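Local coordinates for protein probable aminotransferase (Pseudomonas aeruginosa, PDB 5YKR) that is a probable aminotransferase of the class-III family, with fold type I of the pyridoxal-phosphate-dependent enzymes and its cofactor covalently attached, at residues C412-L424 / L444-L456. Numbering follows the deposited sequence.
Sequences CLHLYLLNRGVLL and LHDRLLRDCLGEL
The hydroxyl of Tyr416 has two polar partners. Tyr416 OH donates to Glu455 OE2 at 2.8 Å, meeting the carboxylate on its anti side and 34° out of its plane. A water donates to Tyr416 OH and also to OD2 of Asp451. CG of Tyr416 lies anti to the backbone N (chi1 -171°), which sends the ring into a hole between Leu448, Asp451, Cys452 and Glu455. Cys452 CB makes a CH-pi contact over one face, 3.7 Å from the centroid of the Tyr416 ring. The opposite face carries the guanidinium of Arg420, whose NH1 also bonds Tyr416 O at 3.0 Å and pairs with Glu19. Leu413 is a second knob: its CD2 packs 3.4 Å from Cys452 SG, beside Leu449, Leu453 and Leu456. Further along, Leu448 CD1 meets Val422 CG2 at 3.7 Å. A Schellman motif with Gly421 at C-prime ends helix 407-418 and leads into strand 422-423. The axes of helix segments 412-418 and 444-456 run at 127° to each other, nearer antiparallel than parallel, and approach to 9.6 Å. Helix 9-26 touches both segments, through Cys412 and Leu456; helix 349-372 packs on His445 and Leu449, and strand 76-79 pairs with strand 422-423.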
ATOM      1  N   CYS A 412     -18.364  -2.221  25.322  1.00 16.05           N
ATOM      2  CA  CYS A 412     -19.307  -1.464  26.114  1.00 16.18           C
ATOM      3  C   CYS A 412     -18.875  -0.026  26.382  1.00 16.60           C
ATOM      4  O   CYS A 412     -19.665   0.887  26.198  1.00 16.28           O
ATOM      5  CB  CYS A 412     -19.581  -2.193  27.407  1.00 19.39           C
ATOM      6  SG  CYS A 412     -20.923  -1.499  28.403  1.00 20.01           S
ATOM      7  N   LEU A 413     -17.630   0.177  26.795  1.00 15.30           N
ATOM      8  CA  LEU A 413     -17.134   1.524  27.050  1.00 16.75           C
ATOM      9  C   LEU A 413     -17.145   2.334  25.770  1.00 14.39           C
ATOM     10  O   LEU A 413     -17.556   3.486  25.761  1.00 15.58           O
ATOM     11  CB  LEU A 413     -15.711   1.465  27.631  1.00 17.69           C
ATOM     12  CG  LEU A 413     -15.495   0.862  29.036  1.00 23.78           C
ATOM     13  CD1 LEU A 413     -14.040   0.939  29.445  1.00 26.14           C
ATOM     14  CD2 LEU A 413     -16.389   1.499  30.018  1.00 30.36           C
ATOM     15  N   HIS A 414     -16.667   1.727  24.678  1.00 13.74           N
ATOM     16  CA  HIS A 414     -16.617   2.440  23.420  1.00 13.30           C
ATOM     17  C   HIS A 414     -18.002   2.828  22.924  1.00 12.67           C
ATOM     18  O   HIS A 414     -18.196   3.953  22.441  1.00 14.72           O
ATOM     19  CB  HIS A 414     -15.935   1.625  22.337  1.00 13.73           C
ATOM     20  CG  HIS A 414     -14.443   1.527  22.447  1.00 14.92           C
ATOM     21  ND1 HIS A 414     -13.767   0.789  23.392  1.00 19.28           N
ATOM     22  CD2 HIS A 414     -13.480   2.051  21.651  1.00 17.21           C
ATOM     23  CE1 HIS A 414     -12.457   0.910  23.198  1.00 18.40           C
ATOM     24  NE2 HIS A 414     -12.261   1.652  22.141  1.00 17.04           N
ATOM     25  N   LEU A 415     -18.972   1.924  23.060  1.00 12.79           N
ATOM     26  CA  LEU A 415     -20.316   2.223  22.568  1.00 14.27           C
ATOM     27  C   LEU A 415     -21.038   3.247  23.435  1.00 14.57           C
ATOM     28  O   LEU A 415     -21.764   4.095  22.905  1.00 14.76           O
ATOM     29  CB  LEU A 415     -21.149   0.932  22.497  1.00 14.71           C
ATOM     30  CG  LEU A 415     -22.532   1.052  21.853  1.00 15.28           C
ATOM     31  CD1 LEU A 415     -22.450   1.633  20.447  1.00 15.05           C
ATOM     32  CD2 LEU A 415     -23.215  -0.297  21.831  1.00 17.29           C
ATOM     33  N   TYR A 416     -20.861   3.165  24.752  1.00 15.31           N
ATOM     34  CA  TYR A 416     -21.464   4.157  25.664  1.00 15.30           C
ATOM     35  C   TYR A 416     -21.007   5.557  25.265  1.00 14.64           C
ATOM     36  O   TYR A 416     -21.828   6.488  25.160  1.00 16.23           O
ATOM     37  CB  TYR A 416     -21.066   3.830  27.090  1.00 16.52           C
ATOM     38  CG  TYR A 416     -21.781   4.643  28.134  1.00 15.23           C
ATOM     39  CD1 TYR A 416     -21.362   5.911  28.446  1.00 16.54           C
ATOM     40  CD2 TYR A 416     -22.908   4.131  28.793  1.00 16.25           C
ATOM     41  CE1 TYR A 416     -21.986   6.659  29.431  1.00 18.03           C
ATOM     42  CE2 TYR A 416     -23.554   4.875  29.756  1.00 18.48           C
ATOM     43  CZ  TYR A 416     -23.083   6.160  30.050  1.00 17.71           C
ATOM     44  OH  TYR A 416     -23.710   6.916  31.002  1.00 21.44           O
ATOM     45  N   LEU A 417     -19.711   5.710  24.990  1.00 13.48           N
ATOM     46  CA  LEU A 417     -19.178   7.001  24.575  1.00 15.53           C
ATOM     47  C   LEU A 417     -19.695   7.415  23.197  1.00 15.33           C
ATOM     48  O   LEU A 417     -20.093   8.565  22.980  1.00 14.75           O
ATOM     49  CB  LEU A 417     -17.655   7.021  24.654  1.00 16.20           C
ATOM     50  CG  LEU A 417     -17.152   7.586  25.962  1.00 18.56           C
ATOM     51  CD1 LEU A 417     -17.511   6.691  27.135  1.00 17.09           C
ATOM     52  CD2 LEU A 417     -15.683   7.795  25.974  1.00 23.25           C
ATOM     53  N   LEU A 418     -19.705   6.475  22.262  1.00 14.04           N
ATOM     54  CA  LEU A 418     -20.187   6.772  20.886  1.00 14.13           C
ATOM     55  C   LEU A 418     -21.616   7.311  20.893  1.00 15.29           C
ATOM     56  O   LEU A 418     -21.934   8.343  20.284  1.00 15.53           O
ATOM     57  CB  LEU A 418     -20.060   5.507  20.015  1.00 14.72           C
ATOM     58  CG  LEU A 418     -20.461   5.631  18.547  1.00 15.16           C
ATOM     59  CD1 LEU A 418     -19.702   4.585  17.705  1.00 15.20           C
ATOM     60  CD2 LEU A 418     -21.968   5.581  18.290  1.00 16.57           C
ATOM     61  N   ASN A 419     -22.489   6.612  21.625  1.00 15.64           N
ATOM     62  CA  ASN A 419     -23.901   7.032  21.699  1.00 15.20           C
ATOM     63  C   ASN A 419     -24.120   8.385  22.376  1.00 16.78           C
ATOM     64  O   ASN A 419     -25.221   8.933  22.289  1.00 20.38           O
ATOM     65  CB  ASN A 419     -24.729   5.966  22.446  1.00 15.48           C
ATOM     66  CG  ASN A 419     -25.048   4.723  21.606  1.00 16.41           C
ATOM     67  OD1 ASN A 419     -25.094   4.750  20.377  1.00 16.63           O
ATOM     68  ND2 ASN A 419     -25.286   3.598  22.325  1.00 16.58           N
ATOM     69  N   ARG A 420     -23.091   8.914  23.024  1.00 14.65           N
ATOM     70  CA  ARG A 420     -23.150  10.219  23.685  1.00 15.41           C
ATOM     71  C   ARG A 420     -22.145  11.206  23.087  1.00 15.61           C
ATOM     72  O   ARG A 420     -21.801  12.210  23.689  1.00 16.72           O
ATOM     73  CB  ARG A 420     -22.978  10.030  25.205  1.00 16.02           C
ATOM     74  CG  ARG A 420     -24.164   9.300  25.831  1.00 17.46           C
ATOM     75  CD  ARG A 420     -23.821   8.749  27.210  1.00 18.33           C
ATOM     76  NE  ARG A 420     -24.915   7.935  27.726  1.00 18.71           N
ATOM     77  CZ  ARG A 420     -25.221   6.710  27.336  1.00 17.39           C
ATOM     78  NH1 ARG A 420     -24.525   6.110  26.362  1.00 16.61           N
ATOM     79  NH2 ARG A 420     -26.274   6.075  27.851  1.00 19.52           N
ATOM     80  N   GLY A 421     -21.718  10.929  21.834  1.00 15.33           N
ATOM     81  CA  GLY A 421     -21.002  11.925  21.039  1.00 15.39           C
ATOM     82  C   GLY A 421     -19.474  11.959  21.148  1.00 14.10           C
ATOM     83  O   GLY A 421     -18.856  13.001  20.840  1.00 15.13           O
ATOM     84  N   VAL A 422     -18.846  10.845  21.531  1.00 14.27           N
ATOM     85  CA  VAL A 422     -17.385  10.766  21.583  1.00 13.69           C
ATOM     86  C   VAL A 422     -16.945   9.486  20.836  1.00 14.41           C
ATOM     87  O   VAL A 422     -17.369   8.366  21.192  1.00 14.83           O
ATOM     88  CB  VAL A 422     -16.850  10.745  23.001  1.00 15.18           C
ATOM     89  CG1 VAL A 422     -15.362  10.451  23.000  1.00 16.77           C
ATOM     90  CG2 VAL A 422     -17.164  12.064  23.721  1.00 15.11           C
ATOM     91  N   LEU A 423     -16.111   9.644  19.817  1.00 12.62           N
ATOM     92  CA  LEU A 423     -15.536   8.502  19.122  1.00 13.50           C
ATOM     93  C   LEU A 423     -14.137   8.151  19.634  1.00 12.84           C
ATOM     94  O   LEU A 423     -13.249   8.988  19.684  1.00 13.78           O
ATOM     95  CB  LEU A 423     -15.412   8.819  17.605  1.00 14.35           C
ATOM     96  CG  LEU A 423     -16.713   9.090  16.883  1.00 15.54           C
ATOM     97  CD1 LEU A 423     -16.488   9.548  15.453  1.00 17.23           C
ATOM     98  CD2 LEU A 423     -17.598   7.872  16.919  1.00 17.42           C
ATOM     99  N   LEU A 424     -13.965   6.887  19.915  1.00 13.39           N
ATOM    100  CA  LEU A 424     -12.699   6.284  20.280  1.00 14.11           C
ATOM    101  C   LEU A 424     -12.433   5.161  19.289  1.00 13.29           C
ATOM    102  O   LEU A 424     -13.363   4.429  18.895  1.00 14.53           O
ATOM    103  CB  LEU A 424     -12.759   5.690  21.684  1.00 16.05           C
ATOM    104  CG  LEU A 424     -13.016   6.762  22.722  1.00 20.22           C
ATOM    105  CD1 LEU A 424     -13.476   6.084  23.999  1.00 26.16           C
ATOM    106  CD2 LEU A 424     -11.794   7.596  22.949  1.00 19.52           C
ATOM    107  N   LEU A 444     -15.681  16.308  28.184  1.00 17.19           N
ATOM    108  CA  LEU A 444     -16.795  15.429  27.796  1.00 16.26           C
ATOM    109  C   LEU A 444     -16.355  13.970  27.850  1.00 16.09           C
ATOM    110  O   LEU A 444     -17.042  13.111  28.436  1.00 16.68           O
ATOM    111  CB  LEU A 444     -17.333  15.789  26.418  1.00 16.81           C
ATOM    112  CG  LEU A 444     -18.472  14.914  25.862  1.00 17.59           C
ATOM    113  CD1 LEU A 444     -19.717  14.996  26.761  1.00 19.81           C
ATOM    114  CD2 LEU A 444     -18.826  15.318  24.458  1.00 18.95           C
ATOM    115  N   HIS A 445     -15.232  13.646  27.229  1.00 14.81           N
ATOM    116  CA  HIS A 445     -14.681  12.291  27.374  1.00 14.67           C
ATOM    117  C   HIS A 445     -14.642  11.848  28.830  1.00 14.41           C
ATOM    118  O   HIS A 445     -15.055  10.729  29.179  1.00 14.69           O
ATOM    119  CB  HIS A 445     -13.262  12.248  26.772  1.00 14.26           C
ATOM    120  CG  HIS A 445     -12.549  10.945  27.021  1.00 15.16           C
ATOM    121  ND1 HIS A 445     -11.759  10.685  28.132  1.00 14.77           N
ATOM    122  CD2 HIS A 445     -12.518   9.822  26.270  1.00 17.50           C
ATOM    123  CE1 HIS A 445     -11.302   9.449  28.064  1.00 17.37           C
ATOM    124  NE2 HIS A 445     -11.725   8.913  26.922  1.00 19.92           N
ATOM    125  N   ASP A 446     -14.070  12.690  29.665  1.00 15.36           N
ATOM    126  CA  ASP A 446     -13.822  12.351  31.070  1.00 15.56           C
ATOM    127  C   ASP A 446     -15.132  12.046  31.788  1.00 16.51           C
ATOM    128  O   ASP A 446     -15.234  11.033  32.517  1.00 16.25           O
ATOM    129  CB  ASP A 446     -13.083  13.498  31.770  1.00 16.84           C
ATOM    130  CG  ASP A 446     -12.493  13.068  33.077  1.00 16.90           C
ATOM    131  OD1 ASP A 446     -11.644  12.145  33.055  1.00 19.38           O
ATOM    132  OD2 ASP A 446     -12.914  13.591  34.138  1.00 23.30           O
ATOM    133  N   ARG A 447     -16.122  12.931  31.600  1.00 15.36           N
ATOM    134  CA  ARG A 447     -17.433  12.763  32.227  1.00 16.65           C
ATOM    135  C   ARG A 447     -18.128  11.489  31.774  1.00 18.50           C
ATOM    136  O   ARG A 447     -18.680  10.731  32.590  1.00 18.72           O
ATOM    137  CB  ARG A 447     -18.364  13.972  31.968  1.00 21.54           C
ATOM    138  CG  ARG A 447     -17.877  15.274  32.555  1.00 27.34           C
ATOM    139  CD  ARG A 447     -18.932  16.309  32.477  1.00 33.62           C
ATOM    140  NE  ARG A 447     -19.424  16.576  31.137  1.00 35.45           N
ATOM    141  CZ  ARG A 447     -18.955  17.533  30.338  1.00 35.84           C
ATOM    142  NH1 ARG A 447     -17.953  18.327  30.726  1.00 43.87           N
ATOM    143  NH2 ARG A 447     -19.517  17.723  29.160  1.00 33.69           N
ATOM    144  N   LEU A 448     -18.117  11.230  30.466  1.00 17.07           N
ATOM    145  CA  LEU A 448     -18.803  10.055  29.945  1.00 16.63           C
ATOM    146  C   LEU A 448     -18.171   8.737  30.417  1.00 17.15           C
ATOM    147  O   LEU A 448     -18.881   7.785  30.718  1.00 16.56           O
ATOM    148  CB  LEU A 448     -18.823  10.089  28.412  1.00 16.37           C
ATOM    149  CG  LEU A 448     -19.662  11.216  27.832  1.00 16.92           C
ATOM    150  CD1 LEU A 448     -19.619  11.115  26.324  1.00 18.27           C
ATOM    151  CD2 LEU A 448     -21.109  11.183  28.302  1.00 18.62           C
ATOM    152  N   LEU A 449     -16.847   8.698  30.459  1.00 14.62           N
ATOM    153  CA  LEU A 449     -16.154   7.505  30.945  1.00 16.29           C
ATOM    154  C   LEU A 449     -16.502   7.256  32.416  1.00 17.11           C
ATOM    155  O   LEU A 449     -16.761   6.093  32.828  1.00 18.13           O
ATOM    156  CB  LEU A 449     -14.650   7.594  30.726  1.00 17.06           C
ATOM    157  CG  LEU A 449     -13.826   6.406  31.243  1.00 17.59           C
ATOM    158  CD1 LEU A 449     -14.194   5.103  30.533  1.00 19.48           C
ATOM    159  CD2 LEU A 449     -12.357   6.706  31.040  1.00 19.04           C
ATOM    160  N   ARG A 450     -16.485   8.329  33.209  1.00 15.71           N
ATOM    161  CA  ARG A 450     -16.832   8.222  34.615  1.00 16.88           C
ATOM    162  C   ARG A 450     -18.257   7.768  34.813  1.00 18.06           C
ATOM    163  O   ARG A 450     -18.515   6.897  35.674  1.00 19.55           O
ATOM    164  CB  ARG A 450     -16.602   9.557  35.293  1.00 18.42           C
ATOM    165  CG  ARG A 450     -17.033   9.596  36.769  1.00 20.16           C
ATOM    166  CD  ARG A 450     -16.270   8.607  37.643  1.00 20.07           C
ATOM    167  NE  ARG A 450     -16.770   8.646  39.022  1.00 22.47           N
ATOM    168  CZ  ARG A 450     -17.912   8.103  39.447  1.00 25.50           C
ATOM    169  NH1 ARG A 450     -18.750   7.456  38.638  1.00 26.70           N
ATOM    170  NH2 ARG A 450     -18.244   8.224  40.722  1.00 29.79           N
ATOM    171  N   ASP A 451     -19.183   8.306  34.010  1.00 15.40           N
ATOM    172  CA  ASP A 451     -20.567   7.881  34.049  1.00 18.10           C
ATOM    173  C   ASP A 451     -20.714   6.389  33.719  1.00 18.38           C
ATOM    174  O   ASP A 451     -21.463   5.675  34.390  1.00 22.40           O
ATOM    175  CB  ASP A 451     -21.463   8.684  33.117  1.00 19.51           C
ATOM    176  CG  ASP A 451     -21.674  10.123  33.552  1.00 21.95           C
ATOM    177  OD1 ASP A 451     -21.288  10.515  34.689  1.00 21.13           O
ATOM    178  OD2 ASP A 451     -22.233  10.868  32.719  1.00 22.95           O
ATOM    179  N   CYS A 452     -20.046   5.956  32.655  1.00 17.37           N
ATOM    180  CA  CYS A 452     -20.156   4.568  32.219  1.00 18.30           C
ATOM    181  C   CYS A 452     -19.666   3.609  33.311  1.00 18.78           C
ATOM    182  O   CYS A 452     -20.356   2.636  33.659  1.00 21.78           O
ATOM    183  CB  CYS A 452     -19.354   4.352  30.932  1.00 18.81           C
ATOM    184  SG  CYS A 452     -19.526   2.710  30.241  1.00 19.79           S
ATOM    185  N   LEU A 453     -18.476   3.881  33.823  1.00 18.88           N
ATOM    186  CA  LEU A 453     -17.892   3.039  34.850  1.00 19.98           C
ATOM    187  C   LEU A 453     -18.713   3.066  36.127  1.00 23.15           C
ATOM    188  O   LEU A 453     -18.865   2.010  36.770  1.00 24.96           O
ATOM    189  CB  LEU A 453     -16.442   3.392  35.122  1.00 20.57           C
ATOM    190  CG  LEU A 453     -15.495   3.121  33.966  1.00 20.50           C
ATOM    191  CD1 LEU A 453     -14.135   3.760  34.191  1.00 21.63           C
ATOM    192  CD2 LEU A 453     -15.343   1.637  33.775  1.00 22.37           C
ATOM    193  N   GLY A 454     -19.290   4.215  36.464  1.00 24.71           N
ATOM    194  CA  GLY A 454     -20.130   4.287  37.637  1.00 25.74           C
ATOM    195  C   GLY A 454     -21.393   3.446  37.489  1.00 26.01           C
ATOM    196  O   GLY A 454     -21.809   2.775  38.448  1.00 30.92           O
ATOM    197  N   GLU A 455     -21.984   3.440  36.279  1.00 30.71           N
ATOM    198  CA  GLU A 455     -23.172   2.617  36.028  1.00 33.41           C
ATOM    199  C   GLU A 455     -22.844   1.145  36.184  1.00 30.16           C
ATOM    200  O   GLU A 455     -23.633   0.386  36.729  1.00 41.91           O
ATOM    201  CB  GLU A 455     -23.805   2.874  34.658  1.00 32.39           C
ATOM    202  CG  GLU A 455     -24.631   4.137  34.559  1.00 41.77           C
ATOM    203  CD  GLU A 455     -25.447   4.205  33.273  1.00 49.24           C
ATOM    204  OE1 GLU A 455     -26.104   3.184  32.928  1.00 58.08           O
ATOM    205  OE2 GLU A 455     -25.411   5.274  32.583  1.00 50.99           O
ATOM    206  N   LEU A 456     -21.675   0.743  35.722  1.00 30.91           N
ATOM    207  CA  LEU A 456     -21.185  -0.617  35.846  1.00 32.60           C
ATOM    208  C   LEU A 456     -20.940  -1.069  37.284  1.00 36.50           C
ATOM    209  O   LEU A 456     -21.169  -2.225  37.582  1.00 40.39           O
ATOM    210  CB  LEU A 456     -19.957  -0.850  34.935  1.00 29.13           C
ATOM    211  CG  LEU A 456     -20.247  -0.719  33.403  1.00 25.41           C
ATOM    212  CD1 LEU A 456     -18.962  -0.760  32.596  1.00 27.87           C
ATOM    213  CD2 LEU A 456     -21.283  -1.697  32.876  1.00 25.86           C
TER
HETATM  214  O   HOH W   1     -23.482   9.829  30.642  1.00 25.36           O